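Long-range contact in secretion activator protein, hypothetical (Brucella abortus bv. 1 str. 9-941, PDB 7DNP), which probably cleaves the glycan strands of peptidoglycan as a muramidase serving the type IV secretion system: residues A2-F14 with W70-H84. Sequence-based numbering, arbitrary orientation.
Sequences AKGTFAKAMPHVF and WNKVAGDDLPAGVDH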
loop_
_atom_site.group_PDB
_atom_site.type_symbol
_atom_site.label_atom_id
_atom_site.label_comp_id
_atom_site.label_asym_id
_atom_site.label_seq_id
_atom_site.Cartn_x
_atom_site.Cartn_y
_atom_site.Cartn_z
ATOM N N ALA A 2 7.413 -11.342 -1.620
ATOM C CA ALA A 2 8.789 -11.812 -1.782
ATOM C C ALA A 2 9.771 -10.781 -1.231
ATOM O O ALA A 2 9.567 -9.582 -1.391
ATOM C CB ALA A 2 9.085 -12.107 -3.250
ATOM N N LYS A 3 10.845 -11.271 -0.602
ATOM C CA LYS A 3 11.764 -10.401 0.128
ATOM C C LYS A 3 12.368 -9.329 -0.769
ATOM O O LYS A 3 12.468 -8.162 -0.371
ATOM C CB LYS A 3 12.870 -11.242 0.770
ATOM C CG LYS A 3 14.069 -10.435 1.270
ATOM C CD LYS A 3 15.155 -11.353 1.820
ATOM C CE LYS A 3 16.379 -10.571 2.282
ATOM N NZ LYS A 3 17.423 -11.490 2.822
ATOM N N GLY A 4 12.774 -9.702 -1.983
ATOM C CA GLY A 4 13.469 -8.788 -2.872
ATOM C C GLY A 4 12.603 -7.708 -3.491
ATOM O O GLY A 4 13.147 -6.806 -4.136
ATOM N N THR A 5 11.282 -7.772 -3.316
ATOM C CA THR A 5 10.419 -6.772 -3.931
ATOM C C THR A 5 10.539 -5.418 -3.244
ATOM O O THR A 5 10.405 -4.379 -3.902
ATOM C CB THR A 5 8.966 -7.247 -3.915
ATOM O OG1 THR A 5 8.873 -8.537 -4.535
ATOM C CG2 THR A 5 8.066 -6.261 -4.670
ATOM N N PHE A 6 10.797 -5.403 -1.933
ATOM C CA PHE A 6 10.807 -4.139 -1.199
ATOM C C PHE A 6 11.866 -3.188 -1.749
ATOM O O PHE A 6 11.583 -2.013 -2.017
ATOM C CB PHE A 6 11.023 -4.402 0.292
ATOM C CG PHE A 6 10.775 -3.204 1.160
ATOM C CD1 PHE A 6 9.489 -2.714 1.343
ATOM C CD2 PHE A 6 11.830 -2.561 1.794
ATOM C CE1 PHE A 6 9.260 -1.602 2.145
ATOM C CE2 PHE A 6 11.608 -1.452 2.602
ATOM C CZ PHE A 6 10.326 -0.971 2.775
ATOM N N ALA A 7 13.089 -3.688 -1.942
ATOM C CA ALA A 7 14.156 -2.879 -2.524
ATOM C C ALA A 7 13.831 -2.439 -3.947
ATOM O O ALA A 7 14.330 -1.403 -4.401
ATOM C CB ALA A 7 15.468 -3.656 -2.505
ATOM N N LYS A 8 13.017 -3.211 -4.668
ATOM C CA LYS A 8 12.654 -2.842 -6.031
ATOM C C LYS A 8 11.505 -1.845 -6.052
ATOM O O LYS A 8 11.482 -0.940 -6.892
ATOM C CB LYS A 8 12.277 -4.088 -6.835
ATOM C CG LYS A 8 13.449 -4.913 -7.341
ATOM C CD LYS A 8 12.952 -6.136 -8.107
ATOM C CE LYS A 8 13.873 -6.489 -9.269
ATOM N NZ LYS A 8 15.145 -7.111 -8.805
ATOM N N ALA A 9 10.544 -1.994 -5.139
ATOM C CA ALA A 9 9.332 -1.185 -5.191
ATOM C C ALA A 9 9.525 0.192 -4.563
ATOM O O ALA A 9 9.034 1.192 -5.098
ATOM C CB ALA A 9 8.188 -1.923 -4.495
ATOM N N MET A 10 10.225 0.264 -3.433
ATOM C CA MET A 10 10.279 1.515 -2.679
ATOM C C MET A 10 10.878 2.691 -3.447
ATOM O O MET A 10 10.388 3.817 -3.258
ATOM C CB MET A 10 11.033 1.293 -1.361
ATOM C CG MET A 10 10.227 0.558 -0.310
ATOM S SD MET A 10 8.527 1.145 -0.112
ATOM C CE MET A 10 8.807 2.848 0.376
ATOM N N PRO A 11 11.911 2.533 -4.287
ATOM C CA PRO A 11 12.348 3.690 -5.087
ATOM C C PRO A 11 11.235 4.274 -5.942
ATOM O O PRO A 11 11.151 5.499 -6.090
ATOM C CB PRO A 11 13.491 3.114 -5.935
ATOM C CG PRO A 11 14.027 2.004 -5.112
ATOM C CD PRO A 11 12.831 1.392 -4.446
ATOM N N HIS A 12 10.358 3.427 -6.489
ATOM C CA HIS A 12 9.216 3.934 -7.243
ATOM C C HIS A 12 8.234 4.678 -6.348
ATOM O O HIS A 12 7.614 5.650 -6.789
ATOM C CB HIS A 12 8.505 2.790 -7.968
ATOM C CG HIS A 12 9.315 2.185 -9.071
ATOM N ND1 HIS A 12 9.902 0.941 -8.967
ATOM C CD2 HIS A 12 9.647 2.658 -10.295
ATOM C CE1 HIS A 12 10.557 0.672 -10.083
ATOM N NE2 HIS A 12 10.417 1.698 -10.905
ATOM N N VAL A 13 8.071 4.241 -5.099
ATOM C CA VAL A 13 7.200 4.965 -4.177
ATOM C C VAL A 13 7.762 6.354 -3.902
ATOM O O VAL A 13 7.064 7.363 -4.048
ATOM C CB VAL A 13 7.002 4.166 -2.876
ATOM C CG1 VAL A 13 6.258 5.005 -1.845
ATOM C CG2 VAL A 13 6.259 2.864 -3.152
ATOM N N PHE A 14 9.036 6.428 -3.507
ATOM C CA PHE A 14 9.640 7.719 -3.190
ATOM C C PHE A 14 9.666 8.636 -4.409
ATOM O O PHE A 14 9.459 9.849 -4.286
ATOM C CB PHE A 14 11.051 7.517 -2.634
ATOM C CG PHE A 14 11.079 7.065 -1.196
ATOM C CD1 PHE A 14 10.658 7.911 -0.183
ATOM C CD2 PHE A 14 11.522 5.795 -0.861
ATOM C CE1 PHE A 14 10.679 7.503 1.137
ATOM C CE2 PHE A 14 11.545 5.381 0.458
ATOM C CZ PHE A 14 11.123 6.235 1.458
ATOM N N TRP A 70 4.873 -2.679 4.682
ATOM C CA TRP A 70 5.387 -3.922 4.111
ATOM C C TRP A 70 5.231 -5.097 5.077
ATOM O O TRP A 70 4.683 -6.145 4.712
ATOM C CB TRP A 70 6.855 -3.734 3.716
ATOM C CG TRP A 70 7.513 -4.955 3.138
ATOM C CD1 TRP A 70 8.396 -5.781 3.765
ATOM C CD2 TRP A 70 7.348 -5.475 1.813
ATOM N NE1 TRP A 70 8.790 -6.787 2.914
ATOM C CE2 TRP A 70 8.160 -6.620 1.710
ATOM C CE3 TRP A 70 6.586 -5.086 0.705
ATOM C CZ2 TRP A 70 8.236 -7.381 0.543
ATOM C CZ3 TRP A 70 6.665 -5.845 -0.453
ATOM C CH2 TRP A 70 7.481 -6.975 -0.524
ATOM N N ASN A 71 5.705 -4.943 6.319
ATOM C CA ASN A 71 5.610 -6.048 7.273
ATOM C C ASN A 71 4.170 -6.319 7.695
ATOM O O ASN A 71 3.822 -7.468 7.990
ATOM C CB ASN A 71 6.477 -5.768 8.504
ATOM C CG ASN A 71 7.958 -5.965 8.231
ATOM O OD1 ASN A 71 8.341 -6.585 7.237
ATOM N ND2 ASN A 71 8.798 -5.441 9.113
ATOM N N LYS A 72 3.317 -5.294 7.733
ATOM C CA LYS A 72 1.933 -5.494 8.155
ATOM C C LYS A 72 1.063 -6.137 7.081
ATOM O O LYS A 72 -0.076 -6.518 7.375
ATOM C CB LYS A 72 1.322 -4.159 8.596
ATOM C CG LYS A 72 1.994 -3.586 9.833
ATOM C CD LYS A 72 0.988 -3.046 10.838
ATOM C CE LYS A 72 1.619 -2.937 12.231
ATOM N NZ LYS A 72 2.022 -1.540 12.573
ATOM N N VAL A 73 1.554 -6.261 5.853
ATOM C CA VAL A 73 0.896 -7.058 4.827
ATOM C C VAL A 73 1.692 -8.321 4.513
ATOM O O VAL A 73 1.413 -8.994 3.511
ATOM C CB VAL A 73 0.635 -6.230 3.557
ATOM C CG1 VAL A 73 -0.194 -4.994 3.894
ATOM C CG2 VAL A 73 1.948 -5.837 2.885
ATOM N N ALA A 74 2.679 -8.655 5.350
ATOM C CA ALA A 74 3.521 -9.843 5.192
ATOM C C ALA A 74 4.138 -9.902 3.798
ATOM O O ALA A 74 4.113 -10.934 3.122
ATOM C CB ALA A 74 2.736 -11.122 5.499
ATOM N N GLY A 75 4.709 -8.766 3.378
ATOM C CA GLY A 75 5.226 -8.651 2.023
ATOM C C GLY A 75 6.270 -9.697 1.688
ATOM O O GLY A 75 6.310 -10.209 0.565
ATOM N N ASP A 76 7.130 -10.030 2.656
ATOM C CA ASP A 76 8.137 -11.066 2.437
ATOM C C ASP A 76 7.507 -12.391 2.045
ATOM O O ASP A 76 8.097 -13.157 1.276
ATOM C CB ASP A 76 8.979 -11.263 3.697
ATOM C CG ASP A 76 10.055 -10.217 3.847
ATOM O OD1 ASP A 76 10.104 -9.293 3.009
ATOM O OD2 ASP A 76 10.844 -10.315 4.808
ATOM N N ASP A 77 6.319 -12.682 2.567
ATOM C CA ASP A 77 5.712 -13.990 2.385
ATOM C C ASP A 77 4.709 -14.043 1.240
ATOM O O ASP A 77 4.400 -15.141 0.764
ATOM C CB ASP A 77 5.037 -14.429 3.687
ATOM C CG ASP A 77 5.991 -14.397 4.864
ATOM O OD1 ASP A 77 6.958 -15.189 4.861
ATOM O OD2 ASP A 77 5.789 -13.561 5.774
ATOM N N LEU A 78 4.209 -12.901 0.775
ATOM C CA LEU A 78 3.292 -12.915 -0.352
ATOM C C LEU A 78 4.049 -13.239 -1.641
ATOM O O LEU A 78 5.256 -12.992 -1.740
ATOM C CB LEU A 78 2.582 -11.567 -0.487
ATOM C CG LEU A 78 1.601 -11.166 0.620
ATOM C CD1 LEU A 78 0.984 -9.803 0.325
ATOM C CD2 LEU A 78 0.512 -12.215 0.781
ATOM N N PRO A 79 3.373 -13.817 -2.636
ATOM C CA PRO A 79 4.025 -14.044 -3.930
ATOM C C PRO A 79 4.497 -12.730 -4.535
ATOM O O PRO A 79 3.932 -11.663 -4.276
ATOM C CB PRO A 79 2.924 -14.684 -4.785
ATOM C CG PRO A 79 1.917 -15.192 -3.821
ATOM C CD PRO A 79 1.976 -14.274 -2.632
ATOM N N ALA A 80 5.557 -12.819 -5.336
ATOM C CA ALA A 80 6.033 -11.656 -6.068
ATOM C C ALA A 80 4.907 -11.070 -6.911
ATOM O O ALA A 80 4.113 -11.801 -7.513
ATOM C CB ALA A 80 7.220 -12.035 -6.956
ATOM N N GLY A 81 4.832 -9.754 -6.940
ATOM C CA GLY A 81 3.735 -9.058 -7.607
ATOM C C GLY A 81 2.523 -8.848 -6.732
ATOM O O GLY A 81 2.026 -7.728 -6.615
ATOM N N VAL A 82 2.019 -9.926 -6.127
ATOM C CA VAL A 82 0.974 -9.788 -5.118
ATOM C C VAL A 82 1.454 -8.887 -3.990
ATOM O O VAL A 82 0.698 -8.051 -3.479
ATOM C CB VAL A 82 0.549 -11.170 -4.586
ATOM C CG1 VAL A 82 -0.417 -11.013 -3.420
ATOM C CG2 VAL A 82 -0.080 -12.006 -5.698
ATOM N N ASP A 83 2.718 -9.049 -3.583
ATOM C CA ASP A 83 3.277 -8.212 -2.525
ATOM C C ASP A 83 3.180 -6.733 -2.882
ATOM O O ASP A 83 2.722 -5.920 -2.072
ATOM C CB ASP A 83 4.729 -8.617 -2.237
ATOM C CG ASP A 83 5.573 -8.787 -3.498
ATOM O OD1 ASP A 83 5.126 -8.407 -4.600
ATOM O OD2 ASP A 83 6.709 -9.301 -3.379
ATOM N N HIS A 84 3.568 -6.372 -4.110
ATOM C CA HIS A 84 3.575 -4.961 -4.498
ATOM C C HIS A 84 2.163 -4.396 -4.573
ATOM O O HIS A 84 1.913 -3.276 -4.109
ATOM C CB HIS A 84 4.292 -4.778 -5.836
ATOM C CG HIS A 84 4.299 -3.362 -6.324
ATOM N ND1 HIS A 84 5.039 -2.371 -5.718
ATOM C CD2 HIS A 84 3.647 -2.769 -7.353
ATOM C CE1 HIS A 84 4.849 -1.228 -6.356
ATOM N NE2 HIS A 84 4.006 -1.442 -7.349
HETATM O O HOH W 1 12.087 -7.507 2.450
#
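F6 lies against one face of the W70 indole, CD1 reaching to 3.5 Å from W70 CG, with the two side chains running antiparallel. The phenyl is tilted by 47° to the indole plane, and F6 CB sits over the six-membered ring, 4.1 Å from its centroid, in a CH-pi contact. A chi1 of -168° carries the F6 ring forward along its own helix, toward M10, whose CG meets one face. The opposite face of W70 is taken by G75 CA, so the indole is sandwiched between F6 and a glycine of its own segment; A2 O touches its edge in plane, 3.2 Å from CZ2. W70 NE1 donates to D76 OD1 (2.8 Å), staying near the ring plane but reaching the carboxylate from above, which fixes the rotation of the indole. A water joins that same OD1 to K3 O.

The backbone N of A2, the first modelled residue, is gripped by three acceptors: G75 O and L78 O, each 2.7 Å from A2 N, and D83 OD2. The last oxygen also accepts from T5 OG1 at 2.6 Å, the two donors arriving from opposite faces of the carboxylate plane, A2 N on the anti side and T5 on the syn side. Three acceptors are consistent with a free, protonated N-terminus, whose charge would favour ionised D83. Farther along, A9 CB packs on H84 ND1 (3.4 Å), while F169 meets the H84 ring edge-to-face. A Schellman motif at A74 ends helix 58-70 and leads into the loop that receives the N-terminus. The F6 side chain lies about 11 Å from the bound muropeptide. Helix 5-17 is thus anchored to helices 58-70 and 82-93 in the helical, lysozyme-like domain of the GH108 family.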